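Local coordinates for protein EH1AB1 (Metagenome, PDB 6I8F) that hydrolyses esters, probably through a serine nucleophile of the alpha/beta hydrolase type, at residues T291-P296 against N316-A321; D281-I284 against K289-Y292; E111-T116 against F302-R307. One frame throughout, in Å; residues are numbered along the deposited sequence.

Interaction 1 (T291-P296 against N316-A321)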
# COMPACT_ATOMS: atom_id res chain seq x y z
N THR A 291 0.30 5.57 -1.50
CA THR A 291 -0.30 4.30 -1.20
C THR A 291 -1.43 4.52 -0.18
O THR A 291 -1.17 5.00 0.91
CB THR A 291 0.73 3.34 -0.62
OG1 THR A 291 1.84 3.25 -1.52
CG2 THR A 291 0.16 1.96 -0.35
N TYR A 292 -2.66 4.17 -0.56
CA TYR A 292 -3.83 4.32 0.30
C TYR A 292 -4.36 2.93 0.66
O TYR A 292 -4.47 2.07 -0.20
CB TYR A 292 -4.94 5.13 -0.38
CG TYR A 292 -6.23 5.07 0.40
CD1 TYR A 292 -6.38 5.81 1.56
CD2 TYR A 292 -7.24 4.19 0.06
CE1 TYR A 292 -7.54 5.73 2.32
CE2 TYR A 292 -8.40 4.08 0.81
CZ TYR A 292 -8.55 4.85 1.95
OH TYR A 292 -9.69 4.76 2.70
N VAL A 293 -4.71 2.74 1.93
CA VAL A 293 -5.33 1.48 2.35
C VAL A 293 -6.43 1.77 3.37
O VAL A 293 -6.25 2.61 4.26
CB VAL A 293 -4.31 0.47 2.91
CG1 VAL A 293 -3.51 1.02 4.08
CG2 VAL A 293 -5.00 -0.84 3.30
N ASN A 294 -7.54 1.04 3.23
CA ASN A 294 -8.63 1.05 4.17
C ASN A 294 -8.71 -0.33 4.83
O ASN A 294 -8.70 -1.35 4.13
CB ASN A 294 -9.97 1.42 3.52
CG ASN A 294 -11.10 1.49 4.53
OD1 ASN A 294 -12.05 0.71 4.45
ND2 ASN A 294 -10.98 2.36 5.50
N TYR A 295 -8.77 -0.32 6.17
CA TYR A 295 -8.95 -1.54 6.98
C TYR A 295 -10.41 -1.60 7.41
O TYR A 295 -10.79 -0.97 8.39
CB TYR A 295 -7.99 -1.56 8.17
CG TYR A 295 -6.62 -2.13 7.85
CD1 TYR A 295 -5.77 -1.47 6.98
CD2 TYR A 295 -6.19 -3.33 8.39
CE1 TYR A 295 -4.53 -2.00 6.64
CE2 TYR A 295 -4.95 -3.87 8.07
CZ TYR A 295 -4.11 -3.19 7.19
OH TYR A 295 -2.90 -3.71 6.84
N PRO A 296 -11.29 -2.33 6.68
CA PRO A 296 -12.71 -2.38 7.04
C PRO A 296 -12.91 -3.11 8.38
O PRO A 296 -12.10 -3.95 8.76
CB PRO A 296 -13.38 -3.13 5.88
CG PRO A 296 -12.25 -3.94 5.26
CD PRO A 296 -10.98 -3.15 5.50
N ASN A 316 0.39 -2.42 11.23
CA ASN A 316 1.79 -2.16 11.60
C ASN A 316 2.71 -2.70 10.49
O ASN A 316 3.52 -1.96 9.92
CB ASN A 316 2.20 -2.80 12.93
CG ASN A 316 1.57 -2.21 14.18
OD1 ASN A 316 1.71 -2.79 15.27
ND2 ASN A 316 0.90 -1.07 14.06
N ASP A 317 2.55 -3.99 10.19
CA ASP A 317 3.42 -4.69 9.24
C ASP A 317 3.28 -4.08 7.83
O ASP A 317 4.28 -3.95 7.11
CB ASP A 317 3.13 -6.20 9.26
CG ASP A 317 3.47 -6.84 10.59
OD1 ASP A 317 4.06 -6.14 11.46
OD2 ASP A 317 3.12 -8.02 10.79
N GLU A 318 2.06 -3.72 7.42
CA GLU A 318 1.85 -3.12 6.09
C GLU A 318 2.52 -1.74 6.00
O GLU A 318 3.19 -1.43 5.02
CB GLU A 318 0.37 -3.02 5.74
CG GLU A 318 0.16 -2.41 4.38
CD GLU A 318 -1.24 -2.46 3.81
OE1 GLU A 318 -2.19 -2.91 4.51
OE2 GLU A 318 -1.39 -2.01 2.66
N ALA A 319 2.31 -0.89 7.00
CA ALA A 319 2.91 0.45 7.02
C ALA A 319 4.44 0.33 6.94
O ALA A 319 5.10 0.98 6.11
CB ALA A 319 2.47 1.18 8.26
N ALA A 320 5.00 -0.53 7.79
CA ALA A 320 6.43 -0.80 7.85
C ALA A 320 6.93 -1.31 6.49
O ALA A 320 7.97 -0.88 6.01
CB ALA A 320 6.72 -1.79 8.96
N ALA A 321 6.18 -2.24 5.90
CA ALA A 321 6.57 -2.90 4.67
C ALA A 321 6.65 -1.88 3.54
O ALA A 321 7.59 -1.89 2.78
CB ALA A 321 5.56 -3.97 4.33

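Interaction 2 (D281-I284 against K289-Y292)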
# COMPACT_ATOMS: atom_id res chain seq x y z
N ASP A 281 -6.51 11.19 -1.75
CA ASP A 281 -7.05 11.61 -3.05
C ASP A 281 -6.34 12.87 -3.56
O ASP A 281 -5.97 12.93 -4.73
CB ASP A 281 -8.57 11.83 -2.98
CG ASP A 281 -9.37 10.55 -2.86
OD1 ASP A 281 -8.80 9.46 -3.11
OD2 ASP A 281 -10.55 10.65 -2.49
N ARG A 282 -6.15 13.87 -2.68
CA ARG A 282 -5.49 15.12 -3.07
C ARG A 282 -4.03 14.85 -3.42
O ARG A 282 -3.49 15.43 -4.41
CB ARG A 282 -5.58 16.19 -1.97
CG ARG A 282 -6.99 16.63 -1.60
CD ARG A 282 -7.54 17.88 -2.26
NE ARG A 282 -6.57 18.86 -2.72
CZ ARG A 282 -6.44 20.11 -2.27
NH1 ARG A 282 -7.04 20.51 -1.16
NH2 ARG A 282 -5.68 20.97 -2.93
N LEU A 283 -3.37 13.98 -2.63
CA LEU A 283 -1.99 13.61 -2.92
C LEU A 283 -1.93 12.93 -4.30
O LEU A 283 -1.10 13.30 -5.12
CB LEU A 283 -1.44 12.70 -1.82
CG LEU A 283 -1.15 13.38 -0.48
CD1 LEU A 283 -0.95 12.35 0.62
CD2 LEU A 283 0.05 14.31 -0.58
N ILE A 284 -2.82 11.98 -4.56
CA ILE A 284 -2.79 11.21 -5.82
C ILE A 284 -2.98 12.16 -7.01
O ILE A 284 -2.24 12.12 -7.99
CB ILE A 284 -3.83 10.07 -5.79
CG1 ILE A 284 -3.39 8.97 -4.82
CG2 ILE A 284 -4.10 9.51 -7.18
CD1 ILE A 284 -4.53 8.14 -4.30
N LYS A 289 3.40 10.05 -5.44
CA LYS A 289 3.35 8.63 -5.18
C LYS A 289 2.65 8.41 -3.83
O LYS A 289 3.12 8.86 -2.80
CB LYS A 289 4.74 7.97 -5.17
CG LYS A 289 4.71 6.46 -4.93
CD LYS A 289 6.08 5.82 -4.85
CE LYS A 289 6.82 5.86 -6.17
NZ LYS A 289 8.19 5.28 -6.07
N THR A 290 1.49 7.75 -3.88
CA THR A 290 0.64 7.63 -2.73
C THR A 290 0.12 6.20 -2.66
O THR A 290 -0.45 5.71 -3.62
CB THR A 290 -0.53 8.62 -2.79
OG1 THR A 290 0.01 9.91 -3.08
CG2 THR A 290 -1.34 8.64 -1.51
N THR A 291 0.30 5.57 -1.50
CA THR A 291 -0.30 4.30 -1.20
C THR A 291 -1.43 4.52 -0.18
O THR A 291 -1.17 5.00 0.91
CB THR A 291 0.73 3.34 -0.62
OG1 THR A 291 1.84 3.25 -1.52
CG2 THR A 291 0.16 1.96 -0.35
N TYR A 292 -2.66 4.17 -0.56
CA TYR A 292 -3.83 4.32 0.30
C TYR A 292 -4.36 2.93 0.66
O TYR A 292 -4.47 2.07 -0.20
CB TYR A 292 -4.94 5.13 -0.38
CG TYR A 292 -6.23 5.07 0.40
CD1 TYR A 292 -6.38 5.81 1.56
CD2 TYR A 292 -7.24 4.19 0.06
CE1 TYR A 292 -7.54 5.73 2.32
CE2 TYR A 292 -8.40 4.08 0.81
CZ TYR A 292 -8.55 4.85 1.95
OH TYR A 292 -9.69 4.76 2.70

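Interaction 3 (E111-T116 against F302-R307)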
# COMPACT_ATOMS: atom_id res chain seq x y z
N GLU A 111 5.79 5.99 25.69
CA GLU A 111 5.53 4.67 26.25
C GLU A 111 4.24 4.06 25.68
O GLU A 111 4.15 2.85 25.59
CB GLU A 111 5.42 4.70 27.78
CG GLU A 111 6.69 5.14 28.47
CD GLU A 111 7.93 4.31 28.22
OE1 GLU A 111 7.82 3.13 27.81
OE2 GLU A 111 9.01 4.85 28.43
N THR A 112 3.23 4.89 25.37
CA THR A 112 1.92 4.40 24.91
C THR A 112 2.04 3.75 23.52
O THR A 112 1.18 2.96 23.13
CB THR A 112 0.88 5.53 24.91
OG1 THR A 112 1.35 6.60 24.08
CG2 THR A 112 0.59 6.07 26.29
N HIS A 113 3.10 4.09 22.77
CA HIS A 113 3.29 3.64 21.39
C HIS A 113 4.62 2.89 21.22
O HIS A 113 5.06 2.66 20.11
CB HIS A 113 3.20 4.85 20.44
CG HIS A 113 1.81 5.38 20.29
ND1 HIS A 113 1.12 5.98 21.34
CD2 HIS A 113 0.98 5.39 19.22
CE1 HIS A 113 -0.07 6.35 20.91
NE2 HIS A 113 -0.18 6.00 19.60
N ASP A 114 5.24 2.49 22.34
CA ASP A 114 6.57 1.86 22.37
C ASP A 114 6.59 0.52 21.63
O ASP A 114 7.47 0.28 20.80
CB ASP A 114 7.03 1.70 23.82
CG ASP A 114 8.37 1.00 23.94
OD1 ASP A 114 9.40 1.66 23.69
OD2 ASP A 114 8.37 -0.22 24.25
N SER A 115 5.64 -0.37 21.93
CA SER A 115 5.57 -1.70 21.28
C SER A 115 5.35 -1.55 19.76
O SER A 115 5.90 -2.34 18.96
CB SER A 115 4.51 -2.58 21.89
OG SER A 115 4.83 -2.92 23.25
N THR A 116 4.54 -0.56 19.38
CA THR A 116 4.22 -0.24 18.00
C THR A 116 5.47 0.25 17.26
O THR A 116 5.71 -0.16 16.13
CB THR A 116 3.09 0.79 17.92
OG1 THR A 116 1.94 0.19 18.53
CG2 THR A 116 2.79 1.22 16.50
N PHE A 302 -6.80 1.34 16.33
CA PHE A 302 -6.47 -0.09 16.22
C PHE A 302 -4.96 -0.32 15.98
O PHE A 302 -4.46 -1.38 16.28
CB PHE A 302 -7.32 -0.78 15.15
CG PHE A 302 -6.86 -0.62 13.71
CD1 PHE A 302 -7.14 0.52 12.99
CD2 PHE A 302 -6.21 -1.67 13.07
CE1 PHE A 302 -6.74 0.64 11.66
CE2 PHE A 302 -5.82 -1.55 11.74
CZ PHE A 302 -6.09 -0.40 11.04
N PHE A 303 -4.27 0.68 15.42
CA PHE A 303 -2.84 0.60 15.03
C PHE A 303 -1.97 0.36 16.26
O PHE A 303 -0.90 -0.23 16.17
CB PHE A 303 -2.41 1.88 14.29
CG PHE A 303 -1.11 1.82 13.52
CD1 PHE A 303 0.02 2.47 13.99
CD2 PHE A 303 -1.03 1.19 12.29
CE1 PHE A 303 1.21 2.46 13.28
CE2 PHE A 303 0.15 1.19 11.56
CZ PHE A 303 1.27 1.82 12.06
N SER A 304 -2.43 0.85 17.42
CA SER A 304 -1.67 0.69 18.64
C SER A 304 -2.44 -0.10 19.71
O SER A 304 -1.87 -0.35 20.75
CB SER A 304 -1.21 2.02 19.17
OG SER A 304 -2.31 2.84 19.47
N LEU A 305 -3.68 -0.52 19.44
CA LEU A 305 -4.44 -1.38 20.38
C LEU A 305 -4.21 -2.85 20.06
O LEU A 305 -5.14 -3.66 20.05
CB LEU A 305 -5.93 -1.04 20.31
CG LEU A 305 -6.31 0.29 20.95
CD1 LEU A 305 -7.69 0.73 20.49
CD2 LEU A 305 -6.26 0.19 22.47
N THR A 306 -2.93 -3.22 19.87
CA THR A 306 -2.58 -4.47 19.23
C THR A 306 -2.60 -5.64 20.22
O THR A 306 -2.38 -6.76 19.82
CB THR A 306 -1.25 -4.29 18.49
OG1 THR A 306 -0.31 -3.68 19.36
CG2 THR A 306 -1.43 -3.45 17.24
N ARG A 307 -2.89 -5.38 21.50
CA ARG A 307 -3.18 -6.46 22.46
C ARG A 307 -4.53 -7.11 22.11
O ARG A 307 -4.67 -8.33 22.20
CB ARG A 307 -3.26 -5.92 23.89
CG ARG A 307 -3.71 -6.96 24.90
CD ARG A 307 -3.65 -6.39 26.30
NE ARG A 307 -4.28 -7.29 27.23
CZ ARG A 307 -4.40 -7.08 28.53
NH1 ARG A 307 -3.93 -5.95 29.06
NH2 ARG A 307 -4.98 -8.00 29.29
O HOH W 1 -1.34 3.41 22.29
O HOH W 2 1.63 -2.60 17.84

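Interaction 1 (T291-P296 against N316-A321)
Tyr-295 and Glu-318 meet through a short hydrogen bond: the phenol OH donates to Glu-318 OE1 at 2.6 Å. The acceptor uses its anti lone pair, the one turned away from OE2, and OE1 lies at the edge of the tyrosine ring, near its plane, 3.3 Å from CE1. Ring and carboxylate planes are inclined by 49°, so the two flat groups neither stack nor become coplanar. The side chains run past each other in opposite directions, which also brings the hydroxyl within 3.5 Å of Glu-318 CB. Glu-318 achieves this span by full extension: CG is anti to the backbone N (chi1 -180°) and the chain stays extended beyond CG, delivering the carboxylate from the helix to the strand.

Strand 290-296 is the last strand of the sheet within this chain, and helix 310-327 packs over one of its faces, as the C-terminal helix does in alpha/beta hydrolases. The nearest CA atoms, those of Val-293 and Glu-318, are 9.3 Å apart, a gap bridged by side chains alone. Beside the tyrosine, Val-293 comes head-on to the carboxylate. Its CG2, anti to the backbone N with CG1 at chi1 57°, approaches OE1 to 3.7 Å, while CB lies 3.8 Å from OE2; these are van der Waals contacts of aliphatic carbons with the carboxylate oxygens, which wall the acid on the strand side.

The second oxygen is engaged across the dimer interface, where OE2 accepts a hydrogen bond from Thr-291 OG1 of the second subunit. A hydroxyl on each oxygen should restrain the carboxylate's rotation and probably helps to stabilise its negative charge. Strand 290-296 itself pairs antiparallel with a strand of that subunit, extending the sheet through the interface.

Interaction 2 (D281-I284 against K289-Y292)
Thr-290 sets its side chain against the last turn of helix 273-285, between Leu-283 and Ile-284. The CB atom comes first: it lies 3.5 Å from Ile-284 CG1, the shortest carbon-carbon approach between these side chains. From CB the two branches part. The hydroxyl, anti to the carbonyl carbon and beside the backbone N (chi1 -50°), reaches the CB methylene of Leu-283, with OG1 at 3.4 Å from that carbon. The methyl CG2 lies 3.9 Å from Ile-284 CG1 and 4.1 Å from Leu-283 CB, and so touches both residues. Ile-284 crosses the threonine at an oblique angle and touches through its CG1 methylene.

The backbones approach closely here, with the CA atoms of Ile-284 and Thr-290 at 5.8 Å. This is the return of a beta-alpha-beta unit: strand 262-267 leads into helix 273-285, and a short turn brings the chain back as strand 290-296. Leu-283 also packs on Ala-262, so it touches both strands of the unit.

Across the two segments the touching surfaces are carbon against carbon, apart from the threonine hydroxyl resting on a methylene. That hydroxyl has its polar partner within the turn, the carbonyl O of Ile-288, which implies that OG1 is satisfied locally, so between these two segments the contact rests on van der Waals packing.

Interaction 3 (E111-T116 against F302-R307)
Thr-116 presents two different branches to the loop 302-307, its methyl to Phe-303 and its hydroxyl to Ser-304. In the alpha/beta hydrolase fold this joins the start of helix 114-124, with His-113 as its N-cap residue, to the loop following His-300, the probable histidine of a Ser-His-Asp triad. The threonine methyl and the phenylalanine ring meet obliquely, CG2 lying 3.8 Å from CE1. Phe-303 brings its ring there with CG anti to the backbone N (chi1 -165°). The other branch, OG1, stands 3.6 Å from Ser-304 CA, and its direct polar partner is Glu-58.

Ser-304 OG also approaches the imidazole of His-113 obliquely, at 3.8 Å from NE2, too far for a bond; NE2 is hydrogen-bonded to Asp-174 instead. At the other ring nitrogen, His-113 ND1 donates to Thr-112 OG1 at 2.8 Å, only 2° out of the ring plane, so both nitrogens fix the ring's rotation. Two waters supply the hydrogen-bonded links between the segments. One joins Thr-116 OG1 to Thr-306 OG1; the other donates to Thr-112 O at 2.7 Å and pairs with Ser-304 OG at 3.0 Å. This second water's oxygen sits 3.5 Å above one face of the His-113 ring, offset toward its rim.

All three contacts are largely buried, but their settings differ. Interactions 1 and 2 share strand 290-296 and its residues Thr-291 and Tyr-292: one attaches helix 310-327 and the other helix 273-285, and both adjoin the second subunit. Interaction 3 lies closest to the centre of the chain, its own centre about 11 Å away against 14 and 18 Å, and no other chain touches its segments. The chemistry differs with position: a direct buried acid-phenol bond in interaction 1, apolar contact in interaction 2, and water bridges in interaction 3. Interactions 1 and 3 meet where Asn-316 ND2 probably bonds Phe-303 O at 2.9 Å; interactions 2 and 3 do not touch.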